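Local coordinates for protein putative tetR family transcription regulator (Shewanella loihica, PDB 3PPB) that probably binds DNA through a helix-turn-helix motif and regulates transcription, as other members of the TetR family do, at residues 143-153 with 187-195; 90-98 with 160-169. All blocks are in the same frame, centred on the assembly; numbering follows the deposited sequence.

Interaction 1 (143-153 with 187-195); sequences GELAEYPIELM and LFWNAMAVR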
# COMPACT_ATOMS: atom_id res chain seq x y z
N GLY A 143 14.59 -13.49 21.71
CA GLY A 143 15.70 -12.61 21.38
C GLY A 143 16.07 -12.57 19.92
O GLY A 143 17.17 -12.13 19.59
N GLU A 144 15.17 -13.02 19.01
CA GLU A 144 15.41 -12.97 17.58
C GLU A 144 14.88 -11.67 16.96
O GLU A 144 15.47 -11.20 16.00
CB GLU A 144 14.73 -14.15 16.85
CG GLU A 144 15.38 -15.50 17.09
CD GLU A 144 14.55 -16.64 16.53
OE1 GLU A 144 13.64 -17.11 17.24
OE2 GLU A 144 14.79 -17.03 15.36
N LEU A 145 13.76 -11.12 17.48
CA LEU A 145 13.13 -9.93 16.91
C LEU A 145 13.27 -8.71 17.82
O LEU A 145 13.22 -8.84 19.04
CB LEU A 145 11.64 -10.19 16.58
CG LEU A 145 11.34 -11.37 15.65
CD1 LEU A 145 9.84 -11.52 15.39
CD2 LEU A 145 12.15 -11.29 14.35
N ALA A 146 13.46 -7.55 17.20
CA ALA A 146 13.58 -6.26 17.89
C ALA A 146 12.28 -5.91 18.62
O ALA A 146 11.18 -6.38 18.26
CB ALA A 146 13.91 -5.17 16.88
N GLU A 147 12.41 -5.09 19.65
CA GLU A 147 11.27 -4.71 20.48
C GLU A 147 10.73 -3.35 20.08
O GLU A 147 10.95 -2.36 20.79
CB GLU A 147 11.64 -4.74 21.96
CG GLU A 147 12.03 -6.12 22.41
CD GLU A 147 12.64 -6.16 23.77
OE1 GLU A 147 13.88 -6.07 23.85
OE2 GLU A 147 11.89 -6.28 24.76
N TYR A 148 10.01 -3.31 18.97
CA TYR A 148 9.34 -2.07 18.53
C TYR A 148 7.86 -2.21 18.88
O TYR A 148 7.46 -3.34 19.14
CB TYR A 148 9.54 -1.84 17.02
CG TYR A 148 10.96 -1.98 16.52
CD1 TYR A 148 12.01 -1.29 17.13
CD2 TYR A 148 11.25 -2.75 15.40
CE1 TYR A 148 13.33 -1.42 16.67
CE2 TYR A 148 12.55 -2.86 14.91
CZ TYR A 148 13.59 -2.20 15.55
OH TYR A 148 14.88 -2.33 15.10
N PRO A 149 7.00 -1.14 18.90
CA PRO A 149 5.57 -1.35 19.18
C PRO A 149 5.01 -2.41 18.22
O PRO A 149 5.29 -2.34 17.02
CB PRO A 149 4.97 0.04 18.96
CG PRO A 149 6.11 0.97 19.30
CD PRO A 149 7.26 0.29 18.63
N ILE A 150 4.29 -3.41 18.78
CA ILE A 150 3.73 -4.56 18.06
C ILE A 150 2.87 -4.12 16.85
O ILE A 150 2.99 -4.70 15.77
CB ILE A 150 2.96 -5.54 19.00
CG1 ILE A 150 2.83 -6.94 18.36
CG2 ILE A 150 1.59 -5.01 19.48
CD1 ILE A 150 3.86 -7.87 18.83
N GLU A 151 2.01 -3.10 17.00
CA GLU A 151 1.13 -2.70 15.91
C GLU A 151 1.89 -2.09 14.73
O GLU A 151 1.51 -2.29 13.58
CB GLU A 151 0.02 -1.77 16.38
CG GLU A 151 -1.15 -1.88 15.42
CD GLU A 151 -2.30 -0.92 15.60
OE1 GLU A 151 -2.74 -0.75 16.76
OE2 GLU A 151 -2.81 -0.41 14.58
N LEU A 152 2.97 -1.36 15.01
CA LEU A 152 3.82 -0.77 13.97
C LEU A 152 4.52 -1.91 13.23
O LEU A 152 4.61 -1.89 12.01
CB LEU A 152 4.86 0.20 14.60
CG LEU A 152 5.89 0.83 13.64
CD1 LEU A 152 5.24 1.54 12.43
CD2 LEU A 152 6.80 1.77 14.38
N MSE A 153 4.97 -2.93 13.96
CA MSE A 153 5.62 -4.08 13.34
C MSE A 153 4.63 -4.84 12.44
O MSE A 153 5.01 -5.23 11.35
CB MSE A 153 6.24 -4.98 14.41
CG MSE A 153 7.37 -4.28 15.20
SE MSE A 153 8.16 -5.49 16.47
CE MSE A 153 9.33 -6.45 15.31
N LEU A 187 14.62 -8.68 3.14
CA LEU A 187 14.11 -7.34 3.45
C LEU A 187 13.06 -7.45 4.54
O LEU A 187 13.08 -6.65 5.47
CB LEU A 187 13.53 -6.62 2.22
CG LEU A 187 14.56 -6.10 1.20
CD1 LEU A 187 13.97 -6.05 -0.18
CD2 LEU A 187 15.14 -4.72 1.59
N PHE A 188 12.19 -8.47 4.47
CA PHE A 188 11.12 -8.70 5.45
C PHE A 188 11.69 -9.04 6.85
O PHE A 188 11.33 -8.38 7.83
CB PHE A 188 10.20 -9.82 4.94
CG PHE A 188 9.13 -10.24 5.91
CD1 PHE A 188 8.02 -9.43 6.15
CD2 PHE A 188 9.19 -11.47 6.56
CE1 PHE A 188 7.01 -9.84 7.02
CE2 PHE A 188 8.20 -11.87 7.45
CZ PHE A 188 7.11 -11.05 7.68
N TRP A 189 12.55 -10.08 6.94
CA TRP A 189 13.13 -10.54 8.18
C TRP A 189 14.03 -9.47 8.82
O TRP A 189 13.90 -9.21 10.02
CB TRP A 189 13.94 -11.84 7.97
CG TRP A 189 14.45 -12.40 9.27
CD1 TRP A 189 15.74 -12.35 9.73
CD2 TRP A 189 13.68 -13.07 10.29
NE1 TRP A 189 15.82 -12.95 10.98
CE2 TRP A 189 14.57 -13.39 11.34
CE3 TRP A 189 12.32 -13.43 10.41
CZ2 TRP A 189 14.14 -14.06 12.51
CZ3 TRP A 189 11.91 -14.10 11.56
CH2 TRP A 189 12.82 -14.42 12.58
N ASN A 190 14.95 -8.87 8.03
CA ASN A 190 15.93 -7.90 8.54
C ASN A 190 15.29 -6.62 9.08
O ASN A 190 15.88 -5.98 9.94
CB ASN A 190 17.00 -7.60 7.52
CG ASN A 190 17.91 -8.78 7.33
OD1 ASN A 190 17.90 -9.73 8.11
ND2 ASN A 190 18.69 -8.78 6.26
N ALA A 191 14.08 -6.27 8.61
CA ALA A 191 13.40 -5.11 9.19
C ALA A 191 13.11 -5.34 10.66
O ALA A 191 13.28 -4.44 11.46
CB ALA A 191 12.07 -4.83 8.45
N MSE A 192 12.70 -6.58 11.01
CA MSE A 192 12.28 -7.02 12.35
C MSE A 192 13.38 -7.55 13.25
O MSE A 192 13.22 -7.51 14.47
CB MSE A 192 11.29 -8.20 12.21
CG MSE A 192 10.04 -7.92 11.42
SE MSE A 192 8.80 -9.36 11.76
CE MSE A 192 9.64 -10.80 10.73
N ALA A 193 14.41 -8.21 12.67
CA ALA A 193 15.42 -8.90 13.47
C ALA A 193 16.21 -7.95 14.36
O ALA A 193 16.44 -6.80 13.97
CB ALA A 193 16.37 -9.67 12.55
N VAL A 194 16.65 -8.44 15.55
CA VAL A 194 17.48 -7.69 16.50
C VAL A 194 18.83 -7.37 15.85
O VAL A 194 19.38 -8.20 15.10
CB VAL A 194 17.75 -8.41 17.86
CG1 VAL A 194 16.57 -8.35 18.80
CG2 VAL A 194 18.23 -9.84 17.66
N ARG A 195 19.39 -6.20 16.18
CA ARG A 195 20.72 -5.75 15.73
C ARG A 195 21.55 -5.33 16.94
O ARG A 195 20.94 -4.86 17.93
CB ARG A 195 20.59 -4.61 14.73
CG ARG A 195 20.26 -5.12 13.33
CD ARG A 195 20.67 -4.15 12.24
NE ARG A 195 22.12 -4.04 12.12
CZ ARG A 195 22.83 -4.35 11.04
NH1 ARG A 195 22.21 -4.76 9.93
NH2 ARG A 195 24.15 -4.24 11.04
OXT ARG A 195 22.80 -5.50 16.91
O HOH W 1 15.23 -4.27 13.24
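Leu145 lays its CD2 methyl over one face of the Trp189 indole, a CH-pi contact 4.0 Å from CD2 to the centroid of the six-membered ring and 23° off the ring normal. With CG of Trp189 anti to the backbone N (chi1 -175°), the indole swings out from its helix to meet that methyl, and the two side chains cross at about a right angle. The same CD2 also rests 3.9 Å from CB of Met192, a selenomethionine, whose chain runs alongside in the same direction; CE of Met153, also selenomethionine, touches that CB, the two side chains crossing at a slant. Two backbone bonds fix the register: Val194 N to Glu144 O at 3.0 Å, the donor lying above the carbonyl plane, and Ala146 N to Met192 O at 2.7 Å, nearly along the C=O axis. Together they make a single bridge between Leu145 and Ala193. The Tyr148 ring takes Ala146 CB on one face, and its hydroxyl donates to a water 2.7 Å from OH, which in turn donates to Ala191 O and Ala193 O. The contact ties the loop before helix 150-170, and that helix's start, to the end of helix 178-192 and the C-terminal tail, with helix 82-99 packing on Trp189 through Leu82 and Ala86.

Interaction 2 (90-98 with 160-169); sequences WFAALTWAM and QYLAATRYFV. With EDO (1,2-ethanediol), chain G.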
# COMPACT_ATOMS: atom_id res chain seq x y z
N TRP A 90 5.93 -16.34 4.75
CA TRP A 90 6.21 -15.29 3.77
C TRP A 90 6.08 -15.85 2.34
O TRP A 90 5.38 -15.25 1.53
CB TRP A 90 7.61 -14.74 4.02
CG TRP A 90 8.07 -13.75 3.00
CD1 TRP A 90 8.95 -13.97 1.98
CD2 TRP A 90 7.64 -12.39 2.87
NE1 TRP A 90 9.15 -12.81 1.28
CE2 TRP A 90 8.34 -11.83 1.79
CE3 TRP A 90 6.71 -11.59 3.57
CZ2 TRP A 90 8.17 -10.49 1.41
CZ3 TRP A 90 6.55 -10.27 3.19
CH2 TRP A 90 7.28 -9.73 2.13
N PHE A 91 6.71 -17.00 2.05
CA PHE A 91 6.64 -17.54 0.70
C PHE A 91 5.25 -18.14 0.42
O PHE A 91 4.81 -18.05 -0.73
CB PHE A 91 7.79 -18.51 0.39
CG PHE A 91 9.11 -17.76 0.26
CD1 PHE A 91 9.25 -16.72 -0.67
CD2 PHE A 91 10.20 -18.08 1.06
CE1 PHE A 91 10.46 -16.00 -0.77
CE2 PHE A 91 11.42 -17.39 0.92
CZ PHE A 91 11.53 -16.35 0.01
N ALA A 92 4.51 -18.62 1.44
CA ALA A 92 3.12 -19.08 1.24
C ALA A 92 2.21 -17.89 0.91
O ALA A 92 1.31 -18.03 0.09
CB ALA A 92 2.59 -19.77 2.49
N ALA A 93 2.46 -16.73 1.54
CA ALA A 93 1.68 -15.50 1.31
C ALA A 93 1.92 -15.00 -0.13
O ALA A 93 0.97 -14.70 -0.85
CB ALA A 93 2.07 -14.42 2.33
N LEU A 94 3.19 -14.96 -0.55
CA LEU A 94 3.58 -14.52 -1.90
C LEU A 94 3.06 -15.50 -2.94
O LEU A 94 2.57 -15.05 -3.97
CB LEU A 94 5.11 -14.30 -1.99
CG LEU A 94 5.63 -12.85 -1.77
CD1 LEU A 94 5.09 -12.22 -0.50
CD2 LEU A 94 7.15 -12.82 -1.67
N THR A 95 3.08 -16.83 -2.65
CA THR A 95 2.56 -17.85 -3.57
C THR A 95 1.07 -17.64 -3.75
O THR A 95 0.57 -17.68 -4.88
CB THR A 95 2.88 -19.26 -3.07
OG1 THR A 95 4.30 -19.39 -2.98
CG2 THR A 95 2.31 -20.37 -3.98
N TRP A 96 0.36 -17.36 -2.63
CA TRP A 96 -1.09 -17.12 -2.66
C TRP A 96 -1.39 -15.91 -3.54
O TRP A 96 -2.31 -15.98 -4.36
CB TRP A 96 -1.64 -16.93 -1.23
CG TRP A 96 -3.12 -16.67 -1.20
CD1 TRP A 96 -4.11 -17.59 -1.00
CD2 TRP A 96 -3.77 -15.40 -1.36
NE1 TRP A 96 -5.34 -16.97 -1.03
CE2 TRP A 96 -5.17 -15.63 -1.27
CE3 TRP A 96 -3.32 -14.09 -1.59
CZ2 TRP A 96 -6.10 -14.59 -1.36
CZ3 TRP A 96 -4.25 -13.07 -1.72
CH2 TRP A 96 -5.63 -13.33 -1.61
N ALA A 97 -0.60 -14.82 -3.39
CA ALA A 97 -0.74 -13.58 -4.18
C ALA A 97 -0.61 -13.84 -5.70
O ALA A 97 -1.36 -13.27 -6.47
CB ALA A 97 0.30 -12.57 -3.73
N MSE A 98 0.35 -14.70 -6.11
CA MSE A 98 0.58 -15.04 -7.52
C MSE A 98 -0.50 -15.99 -8.02
O MSE A 98 -0.87 -15.92 -9.18
CB MSE A 98 1.97 -15.66 -7.72
CG MSE A 98 3.14 -14.75 -7.28
SE MSE A 98 3.14 -12.94 -8.10
CE MSE A 98 3.71 -13.44 -9.97
N GLN A 160 5.35 -4.41 3.71
CA GLN A 160 6.40 -5.12 2.99
C GLN A 160 5.80 -6.20 2.13
O GLN A 160 6.28 -6.42 1.02
CB GLN A 160 7.46 -5.70 3.93
CG GLN A 160 8.26 -4.58 4.60
CD GLN A 160 9.44 -5.13 5.32
OE1 GLN A 160 9.32 -5.70 6.41
NE2 GLN A 160 10.61 -4.98 4.72
N TYR A 161 4.73 -6.86 2.61
CA TYR A 161 4.01 -7.86 1.79
C TYR A 161 3.44 -7.18 0.54
O TYR A 161 3.58 -7.68 -0.58
CB TYR A 161 2.89 -8.53 2.62
CG TYR A 161 1.92 -9.32 1.77
CD1 TYR A 161 2.25 -10.59 1.29
CD2 TYR A 161 0.69 -8.78 1.39
CE1 TYR A 161 1.36 -11.31 0.48
CE2 TYR A 161 -0.19 -9.48 0.56
CZ TYR A 161 0.15 -10.76 0.12
OH TYR A 161 -0.70 -11.47 -0.69
N LEU A 162 2.79 -6.02 0.72
CA LEU A 162 2.18 -5.32 -0.41
C LEU A 162 3.22 -4.82 -1.39
O LEU A 162 2.98 -4.83 -2.59
CB LEU A 162 1.28 -4.17 0.06
CG LEU A 162 -0.02 -4.60 0.80
CD1 LEU A 162 -0.71 -3.40 1.37
CD2 LEU A 162 -0.96 -5.38 -0.12
N ALA A 163 4.40 -4.43 -0.89
CA ALA A 163 5.50 -3.96 -1.73
C ALA A 163 6.07 -5.13 -2.55
O ALA A 163 6.29 -4.98 -3.74
CB ALA A 163 6.59 -3.34 -0.89
N ALA A 164 6.28 -6.30 -1.92
CA ALA A 164 6.87 -7.47 -2.60
C ALA A 164 5.90 -8.05 -3.62
O ALA A 164 6.34 -8.45 -4.70
CB ALA A 164 7.29 -8.55 -1.58
N THR A 165 4.59 -8.04 -3.33
CA THR A 165 3.60 -8.57 -4.26
C THR A 165 3.35 -7.59 -5.41
O THR A 165 3.07 -8.05 -6.51
CB THR A 165 2.33 -9.00 -3.55
OG1 THR A 165 1.76 -7.90 -2.84
CG2 THR A 165 2.58 -10.18 -2.61
N ARG A 166 3.50 -6.27 -5.18
CA ARG A 166 3.44 -5.26 -6.24
C ARG A 166 4.59 -5.55 -7.21
O ARG A 166 4.38 -5.65 -8.41
CB ARG A 166 3.60 -3.83 -5.63
CG ARG A 166 3.89 -2.67 -6.63
CD ARG A 166 2.62 -2.19 -7.32
NE ARG A 166 2.19 -3.12 -8.37
CZ ARG A 166 1.00 -3.69 -8.44
NH1 ARG A 166 0.06 -3.40 -7.54
NH2 ARG A 166 0.72 -4.55 -9.41
N TYR A 167 5.81 -5.73 -6.65
CA TYR A 167 7.04 -6.02 -7.38
C TYR A 167 6.90 -7.29 -8.23
O TYR A 167 7.23 -7.26 -9.42
CB TYR A 167 8.21 -6.17 -6.38
CG TYR A 167 9.56 -6.42 -7.00
CD1 TYR A 167 10.27 -5.38 -7.61
CD2 TYR A 167 10.12 -7.69 -7.01
CE1 TYR A 167 11.52 -5.61 -8.19
CE2 TYR A 167 11.36 -7.93 -7.60
CZ TYR A 167 12.07 -6.87 -8.15
OH TYR A 167 13.32 -7.08 -8.70
N PHE A 168 6.44 -8.40 -7.63
CA PHE A 168 6.36 -9.65 -8.36
C PHE A 168 5.22 -9.68 -9.36
O PHE A 168 5.35 -10.38 -10.36
CB PHE A 168 6.33 -10.85 -7.42
CG PHE A 168 7.67 -11.08 -6.72
CD1 PHE A 168 8.81 -11.37 -7.46
CD2 PHE A 168 7.77 -11.05 -5.34
CE1 PHE A 168 10.04 -11.59 -6.84
CE2 PHE A 168 9.01 -11.26 -4.69
CZ PHE A 168 10.14 -11.54 -5.45
N VAL A 169 4.15 -8.90 -9.16
CA VAL A 169 3.06 -8.83 -10.14
C VAL A 169 3.55 -7.98 -11.32
O VAL A 169 3.26 -8.31 -12.47
CB VAL A 169 1.74 -8.32 -9.52
CG1 VAL A 169 0.71 -7.95 -10.61
CG2 VAL A 169 1.17 -9.35 -8.53
C1 EDO G . -7.85 -19.25 -1.86
O1 EDO G . -8.38 -17.94 -1.61
C2 EDO G . -7.34 -19.84 -0.55
O2 EDO G . -6.69 -21.09 -0.80
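The Trp90 indole meets Gln160 O with its edge, CH2 lying 3.6 Å from that oxygen, and within its own helix takes Leu94 CD1 over the centre of one face. On the Tyr161 ring, one face carries CG2 of its helix neighbour Thr165, while Ala93 O lies at the edge in plane. Tyr161 points CG anti to the backbone N (chi1 167°), which carries the ring across to the other helix, among Trp90, Ala93, Leu94 and Ala97; its hydroxyl sits 3.4 Å from Ala97 CB and is hydrogen-bonded to Gln104. Leu94 answers as a knob among Tyr161, Ala164, Thr165 and Phe168, its CD2 3.9 Å from Phe168 CE2. Thr165 CG2 presses against Ala97 CB at a tight 3.5 Å. Met98, a selenomethionine, sets SE 3.9 Å from Phe168 CB. Trp96 turns CE3 toward the Tyr161 hydroxyl, meets Phe68 of helix 53-74 edge to face, and gives a weak hydrogen bond from NE1 to O1 of an ethanediol, probably from the crystallisation liquor. Replacing the indole by an alanine is likely to leave the ethanediol without its N-H donor and Phe68 without its edge-to-face partner. With axes 10.2 Å apart crossing at -46°, this is knobs-into-holes packing between helices 82-99 and 150-170 in the all-helical, TetR-like core.

How the interactions relate
Helix 150-170 serves both contacts: its first turn belongs to interaction 1 and its later turns to interaction 2, with centres about 19 Å apart. Helix 178-192 joins them directly. Phe188, from the 187-195 segment, stacks on Trp90, with CD1 of Phe188 3.4 Å from CZ3 of Trp90, and Leu187 O probably accepts a hydrogen bond from Gln160 NE2 at 3.1 Å. A tetraethylene glycol lies about 4 Å from the side chain of Met192 in interaction 1, and one also lies about 4 Å from that of Ala93 in interaction 2. Both contacts also reach the second subunit, interaction 1 through Arg195 and Val194, interaction 2 through Gln160 and Arg166.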